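Ferric vibriobactin ABC transporter, periplasmic ferric vibriobactin-binding protein (Vibrio cholerae, PDB 3R5T) binds the iron-loaded siderophore vibriobactin in the periplasm and probably delivers it to an ABC transporter for uptake into the cell. Local coordinates at residues T143-V154 against L272-N280. Sequence-based numbering, arbitrary orientation.
Sequences TIHNFEQWTKQV and LFSAREIIN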
ATOM      1  N   THR A 143      -6.635  -0.980  16.106  1.00 17.26           N
ATOM      2  CA  THR A 143      -5.571  -1.478  15.224  1.00 17.25           C
ATOM      3  C   THR A 143      -4.507  -0.415  14.936  1.00 15.79           C
ATOM      4  O   THR A 143      -3.296  -0.674  15.020  1.00 17.93           O
ATOM      5  CB  THR A 143      -6.171  -2.001  13.913  1.00 17.38           C
ATOM      6  OG1 THR A 143      -7.077  -3.071  14.202  1.00 18.97           O
ATOM      7  CG2 THR A 143      -5.074  -2.518  12.971  1.00 19.20           C
ATOM      8  N   ILE A 144      -4.966   0.781  14.593  1.00 14.89           N
ATOM      9  CA  ILE A 144      -4.077   1.898  14.303  1.00 16.10           C
ATOM     10  C   ILE A 144      -3.281   2.296  15.542  1.00 16.45           C
ATOM     11  O   ILE A 144      -2.064   2.485  15.482  1.00 18.81           O
ATOM     12  CB  ILE A 144      -4.883   3.104  13.762  1.00 14.38           C
ATOM     13  CG1 ILE A 144      -5.461   2.754  12.386  1.00 16.02           C
ATOM     14  CG2 ILE A 144      -4.032   4.367  13.692  1.00 14.69           C
ATOM     15  CD1 ILE A 144      -6.563   3.695  11.996  1.00 17.87           C
ATOM     16  N   HIS A 145      -3.964   2.399  16.676  1.00 15.45           N
ATOM     17  CA  HIS A 145      -3.289   2.797  17.891  1.00 17.40           C
ATOM     18  C   HIS A 145      -2.204   1.793  18.297  1.00 19.46           C
ATOM     19  O   HIS A 145      -1.094   2.179  18.707  1.00 19.02           O
ATOM     20  CB  HIS A 145      -4.303   2.962  19.021  1.00 17.14           C
ATOM     21  CG  HIS A 145      -3.670   3.062  20.365  1.00 19.45           C
ATOM     22  ND1 HIS A 145      -3.137   4.240  20.843  1.00 20.13           N
ATOM     23  CD2 HIS A 145      -3.430   2.124  21.311  1.00 20.48           C
ATOM     24  CE1 HIS A 145      -2.626   4.030  22.044  1.00 21.49           C
ATOM     25  NE2 HIS A 145      -2.794   2.756  22.351  1.00 21.62           N
ATOM     26  N   ASN A 146      -2.511   0.500  18.182  1.00 20.18           N
ATOM     27  CA  ASN A 146      -1.525  -0.508  18.559  1.00 20.73           C
ATOM     28  C   ASN A 146      -0.301  -0.445  17.655  1.00 20.16           C
ATOM     29  O   ASN A 146       0.832  -0.618  18.117  1.00 19.71           O
ATOM     30  CB  ASN A 146      -2.119  -1.914  18.500  1.00 21.68           C
ATOM     31  CG  ASN A 146      -3.112  -2.185  19.611  1.00 23.29           C
ATOM     32  OD1 ASN A 146      -3.155  -1.481  20.616  1.00 24.28           O
ATOM     33  ND2 ASN A 146      -3.915  -3.224  19.428  1.00 23.19           N
ATOM     34  N   PHE A 147      -0.526  -0.206  16.365  1.00 18.57           N
ATOM     35  CA  PHE A 147       0.571  -0.175  15.416  1.00 18.78           C
ATOM     36  C   PHE A 147       1.454   1.025  15.694  1.00 20.41           C
ATOM     37  O   PHE A 147       2.682   0.941  15.618  1.00 18.76           O
ATOM     38  CB  PHE A 147       0.030  -0.118  13.991  1.00 15.41           C
ATOM     39  CG  PHE A 147       1.096  -0.228  12.940  1.00 17.58           C
ATOM     40  CD1 PHE A 147       1.580  -1.467  12.550  1.00 20.02           C
ATOM     41  CD2 PHE A 147       1.610   0.912  12.343  1.00 19.54           C
ATOM     42  CE1 PHE A 147       2.573  -1.555  11.580  1.00 22.31           C
ATOM     43  CE2 PHE A 147       2.589   0.826  11.375  1.00 22.59           C
ATOM     44  CZ  PHE A 147       3.065  -0.401  10.999  1.00 23.24           C
ATOM     45  N   GLU A 148       0.826   2.139  16.057  1.00 20.34           N
ATOM     46  CA  GLU A 148       1.571   3.360  16.326  1.00 24.72           C
ATOM     47  C   GLU A 148       2.378   3.258  17.624  1.00 23.87           C
ATOM     48  O   GLU A 148       3.477   3.801  17.717  1.00 23.15           O
ATOM     49  CB  GLU A 148       0.646   4.584  16.291  1.00 27.14           C
ATOM     50  CG  GLU A 148       0.789   5.396  14.988  1.00 32.00           C
ATOM     51  CD  GLU A 148      -0.186   5.036  13.851  1.00 30.81           C
ATOM     52  OE1 GLU A 148      -0.393   3.831  13.505  1.00 27.88           O
ATOM     53  OE2 GLU A 148      -0.720   6.003  13.251  1.00 30.56           O
ATOM     54  N   GLN A 149       1.848   2.554  18.615  1.00 20.31           N
ATOM     55  CA  GLN A 149       2.612   2.267  19.829  1.00 22.86           C
ATOM     56  C   GLN A 149       3.869   1.477  19.486  1.00 19.34           C
ATOM     57  O   GLN A 149       4.951   1.713  20.036  1.00 23.08           O
ATOM     58  CB  GLN A 149       1.765   1.477  20.830  1.00 29.62           C
ATOM     59  CG  GLN A 149       0.854   2.322  21.713  1.00 34.12           C
ATOM     60  CD  GLN A 149       0.386   1.565  22.949  1.00 39.22           C
ATOM     61  OE1 GLN A 149       0.408   0.332  22.975  1.00 41.50           O
ATOM     62  NE2 GLN A 149      -0.041   2.300  23.979  1.00 41.25           N
ATOM     63  N   TRP A 150       3.732   0.539  18.561  1.00 16.12           N
ATOM     64  CA  TRP A 150       4.861  -0.264  18.123  1.00 20.52           C
ATOM     65  C   TRP A 150       5.887   0.558  17.353  1.00 21.36           C
ATOM     66  O   TRP A 150       7.086   0.436  17.606  1.00 22.08           O
ATOM     67  CB  TRP A 150       4.357  -1.412  17.251  1.00 19.90           C
ATOM     68  CG  TRP A 150       5.427  -2.379  16.821  1.00 22.12           C
ATOM     69  CD1 TRP A 150       6.342  -3.004  17.613  1.00 23.33           C
ATOM     70  CD2 TRP A 150       5.654  -2.856  15.491  1.00 21.94           C
ATOM     71  NE1 TRP A 150       7.149  -3.826  16.849  1.00 23.28           N
ATOM     72  CE2 TRP A 150       6.740  -3.754  15.544  1.00 20.54           C
ATOM     73  CE3 TRP A 150       5.044  -2.607  14.262  1.00 20.34           C
ATOM     74  CZ2 TRP A 150       7.229  -4.407  14.408  1.00 19.99           C
ATOM     75  CZ3 TRP A 150       5.537  -3.250  13.127  1.00 19.21           C
ATOM     76  CH2 TRP A 150       6.620  -4.137  13.217  1.00 20.26           C
ATOM     77  N   THR A 151       5.435   1.398  16.428  1.00 21.08           N
ATOM     78  CA  THR A 151       6.387   2.168  15.628  1.00 22.52           C
ATOM     79  C   THR A 151       7.162   3.142  16.489  1.00 22.77           C
ATOM     80  O   THR A 151       8.317   3.434  16.201  1.00 24.57           O
ATOM     81  CB  THR A 151       5.752   2.882  14.406  1.00 22.24           C
ATOM     82  OG1 THR A 151       4.688   3.741  14.825  1.00 26.04           O
ATOM     83  CG2 THR A 151       5.229   1.865  13.400  1.00 22.92           C
ATOM     84  N   LYS A 152       6.522   3.628  17.549  1.00 22.54           N
ATOM     85  CA  LYS A 152       7.187   4.465  18.543  1.00 23.58           C
ATOM     86  C   LYS A 152       8.358   3.715  19.154  1.00 23.76           C
ATOM     87  O   LYS A 152       9.476   4.230  19.227  1.00 25.31           O
ATOM     88  CB  LYS A 152       6.193   4.836  19.639  1.00 27.93           C
ATOM     89  CG  LYS A 152       5.300   6.001  19.302  1.00 34.07           C
ATOM     90  CD  LYS A 152       5.665   7.209  20.151  1.00 39.51           C
ATOM     91  CE  LYS A 152       4.757   8.379  19.837  1.00 40.00           C
ATOM     92  NZ  LYS A 152       4.899   8.818  18.427  1.00 37.72           N
ATOM     93  N   GLN A 153       8.096   2.490  19.593  1.00 23.68           N
ATOM     94  CA  GLN A 153       9.134   1.673  20.209  1.00 25.54           C
ATOM     95  C   GLN A 153      10.261   1.404  19.221  1.00 23.63           C
ATOM     96  O   GLN A 153      11.446   1.486  19.555  1.00 26.20           O
ATOM     97  CB  GLN A 153       8.563   0.340  20.672  1.00 28.03           C
ATOM     98  CG  GLN A 153       7.674   0.389  21.898  1.00 29.30           C
ATOM     99  CD  GLN A 153       7.138  -0.989  22.220  1.00 30.80           C
ATOM    100  OE1 GLN A 153       7.446  -1.551  23.273  1.00 31.01           O
ATOM    101  NE2 GLN A 153       6.374  -1.564  21.293  1.00 31.28           N
ATOM    102  N   VAL A 154       9.888   1.059  17.996  1.00 22.82           N
ATOM    103  CA  VAL A 154      10.872   0.750  16.984  1.00 22.98           C
ATOM    104  C   VAL A 154      11.712   1.978  16.653  1.00 22.37           C
ATOM    105  O   VAL A 154      12.939   1.901  16.547  1.00 22.26           O
ATOM    106  CB  VAL A 154      10.186   0.232  15.704  1.00 19.67           C
ATOM    107  CG1 VAL A 154      11.192   0.133  14.575  1.00 22.12           C
ATOM    108  CG2 VAL A 154       9.483  -1.110  15.964  1.00 19.74           C
ATOM    109  N   LEU A 272      -1.353  -3.231   6.748  1.00 13.95           N
ATOM    110  CA  LEU A 272      -0.844  -3.610   8.062  1.00 14.49           C
ATOM    111  C   LEU A 272       0.147  -4.768   7.965  1.00 14.74           C
ATOM    112  O   LEU A 272       1.183  -4.769   8.633  1.00 15.15           O
ATOM    113  CB  LEU A 272      -1.997  -4.022   8.959  1.00 14.31           C
ATOM    114  CG  LEU A 272      -1.575  -4.620  10.301  1.00 16.20           C
ATOM    115  CD1 LEU A 272      -0.782  -3.637  11.175  1.00 16.50           C
ATOM    116  CD2 LEU A 272      -2.821  -5.133  11.039  1.00 17.33           C
ATOM    117  N   PHE A 273      -0.161  -5.741   7.108  1.00 13.55           N
ATOM    118  CA  PHE A 273       0.643  -6.944   7.033  1.00 14.86           C
ATOM    119  C   PHE A 273       1.987  -6.708   6.374  1.00 14.40           C
ATOM    120  O   PHE A 273       3.026  -7.122   6.909  1.00 15.57           O
ATOM    121  CB  PHE A 273      -0.182  -8.045   6.369  1.00 15.22           C
ATOM    122  CG  PHE A 273      -1.533  -8.186   7.002  1.00 17.31           C
ATOM    123  CD1 PHE A 273      -2.662  -7.645   6.412  1.00 17.19           C
ATOM    124  CD2 PHE A 273      -1.648  -8.779   8.248  1.00 18.24           C
ATOM    125  CE1 PHE A 273      -3.902  -7.753   7.042  1.00 17.83           C
ATOM    126  CE2 PHE A 273      -2.879  -8.886   8.875  1.00 19.00           C
ATOM    127  CZ  PHE A 273      -4.003  -8.373   8.272  1.00 19.19           C
ATOM    128  N   SER A 274       2.007  -6.023   5.238  1.00 17.62           N
ATOM    129  CA  SER A 274       3.304  -5.734   4.629  1.00 17.38           C
ATOM    130  C   SER A 274       4.079  -4.695   5.439  1.00 17.19           C
ATOM    131  O   SER A 274       5.310  -4.740   5.466  1.00 15.48           O
ATOM    132  CB  SER A 274       3.177  -5.289   3.171  1.00 13.62           C
ATOM    133  OG  SER A 274       2.275  -4.211   3.023  1.00 12.40           O
ATOM    134  N   ALA A 275       3.363  -3.786   6.097  1.00 14.13           N
ATOM    135  CA  ALA A 275       4.010  -2.788   6.952  1.00 14.33           C
ATOM    136  C   ALA A 275       4.767  -3.475   8.087  1.00 15.07           C
ATOM    137  O   ALA A 275       5.909  -3.118   8.393  1.00 15.85           O
ATOM    138  CB  ALA A 275       2.974  -1.789   7.515  1.00 11.90           C
ATOM    139  N   ARG A 276       4.139  -4.471   8.705  1.00 15.58           N
ATOM    140  CA  ARG A 276       4.832  -5.244   9.735  1.00 17.66           C
ATOM    141  C   ARG A 276       6.095  -5.904   9.183  1.00 16.77           C
ATOM    142  O   ARG A 276       7.145  -5.880   9.828  1.00 17.57           O
ATOM    143  CB  ARG A 276       3.920  -6.321  10.305  1.00 22.25           C
ATOM    144  CG  ARG A 276       2.936  -5.823  11.332  1.00 25.46           C
ATOM    145  CD  ARG A 276       2.006  -6.944  11.756  1.00 28.18           C
ATOM    146  NE  ARG A 276       1.074  -6.465  12.768  1.00 28.58           N
ATOM    147  CZ  ARG A 276      -0.096  -7.030  13.041  1.00 28.41           C
ATOM    148  NH1 ARG A 276      -0.495  -8.106  12.374  1.00 28.49           N
ATOM    149  NH2 ARG A 276      -0.872  -6.513  13.984  1.00 28.84           N
ATOM    150  N   GLU A 277       5.993  -6.512   8.009  1.00 15.04           N
ATOM    151  CA  GLU A 277       7.152  -7.176   7.430  1.00 17.80           C
ATOM    152  C   GLU A 277       8.274  -6.160   7.211  1.00 17.34           C
ATOM    153  O   GLU A 277       9.437  -6.427   7.515  1.00 17.28           O
ATOM    154  CB  GLU A 277       6.793  -7.852   6.099  1.00 19.62           C
ATOM    155  CG  GLU A 277       5.843  -9.034   6.234  1.00 23.04           C
ATOM    156  CD  GLU A 277       5.713  -9.835   4.941  1.00 25.28           C
ATOM    157  OE1 GLU A 277       6.705  -9.926   4.185  1.00 27.46           O
ATOM    158  OE2 GLU A 277       4.629 -10.395   4.701  1.00 25.64           O
ATOM    159  N   ILE A 278       7.925  -5.008   6.652  1.00 17.41           N
ATOM    160  CA  ILE A 278       8.895  -3.947   6.385  1.00 18.35           C
ATOM    161  C   ILE A 278       9.584  -3.435   7.654  1.00 20.13           C
ATOM    162  O   ILE A 278      10.807  -3.315   7.692  1.00 21.21           O
ATOM    163  CB  ILE A 278       8.250  -2.777   5.625  1.00 17.40           C
ATOM    164  CG1 ILE A 278       7.791  -3.247   4.247  1.00 14.46           C
ATOM    165  CG2 ILE A 278       9.216  -1.608   5.509  1.00 20.22           C
ATOM    166  CD1 ILE A 278       6.823  -2.305   3.511  1.00 12.80           C
ATOM    167  N   ILE A 279       8.807  -3.137   8.689  1.00 18.29           N
ATOM    168  CA  ILE A 279       9.374  -2.692   9.947  1.00 19.04           C
ATOM    169  C   ILE A 279      10.245  -3.781  10.558  1.00 19.62           C
ATOM    170  O   ILE A 279      11.329  -3.487  11.072  1.00 21.38           O
ATOM    171  CB  ILE A 279       8.258  -2.255  10.922  1.00 17.86           C
ATOM    172  CG1 ILE A 279       7.473  -1.084  10.317  1.00 20.50           C
ATOM    173  CG2 ILE A 279       8.829  -1.857  12.281  1.00 19.40           C
ATOM    174  CD1 ILE A 279       8.340   0.005   9.698  1.00 21.37           C
ATOM    175  N   ASN A 280       9.799  -5.035  10.484  1.00 22.05           N
ATOM    176  CA  ASN A 280      10.624  -6.149  10.962  1.00 22.76           C
ATOM    177  C   ASN A 280      11.977  -6.147  10.262  1.00 24.42           C
ATOM    178  O   ASN A 280      13.006  -6.380  10.897  1.00 24.85           O
ATOM    179  CB  ASN A 280       9.932  -7.498  10.749  1.00 22.11           C
ATOM    180  CG  ASN A 280       8.834  -7.777  11.770  1.00 22.09           C
ATOM    181  OD1 ASN A 280       8.690  -7.078  12.779  1.00 21.91           O
ATOM    182  ND2 ASN A 280       8.045  -8.823  11.505  1.00 23.80           N
TER
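The long helix 137-155, which in class III periplasmic binding proteins such as this one links the two lobes, packs here against helix 272-286. Phe147 and Trp150 of the first helix reach across to Leu272, Ala275, Arg276, Ile279 and Asn280 of the second. The axes of segments 143-154 and 272-280 run nearly parallel, 12° apart, with a closest approach of 11.8 Å, and the two rings bridge this spacing. Trp150 has CG anti to its backbone N (chi1 -176°), which carries the indole toward helix 272-286. Ile279 lays CG2 over one face of the six-membered ring, 3.8 Å from its centroid, a CH-pi contact. The same methyl meets Val154 CG2 at 3.8 Å. At the indole edge lie Arg276 O, 3.8 Å from Trp150 CH2, and Asn280 OD1, 3.5 Å from Trp150 CZ2. The Asn280 amide stands almost upright to the indole plane, 82° apart. One turn earlier, Phe147 CD1 touches Leu272 CD1 at 3.5 Å, and Phe147 CZ meets Ala275 CB at 3.8 Å. Trp123 packs edge-to-face with Phe147, and Leu189 of helix 185-192 touches Phe147, Ala275 and Ile279. Trp150 NE1 bonds to Leu294 O, and Asn280 OD1 accepts from Met296 N, both near the C-terminus. With no hydrogen bond between the segments, their direct contact rests on apolar packing and the CH-pi contact.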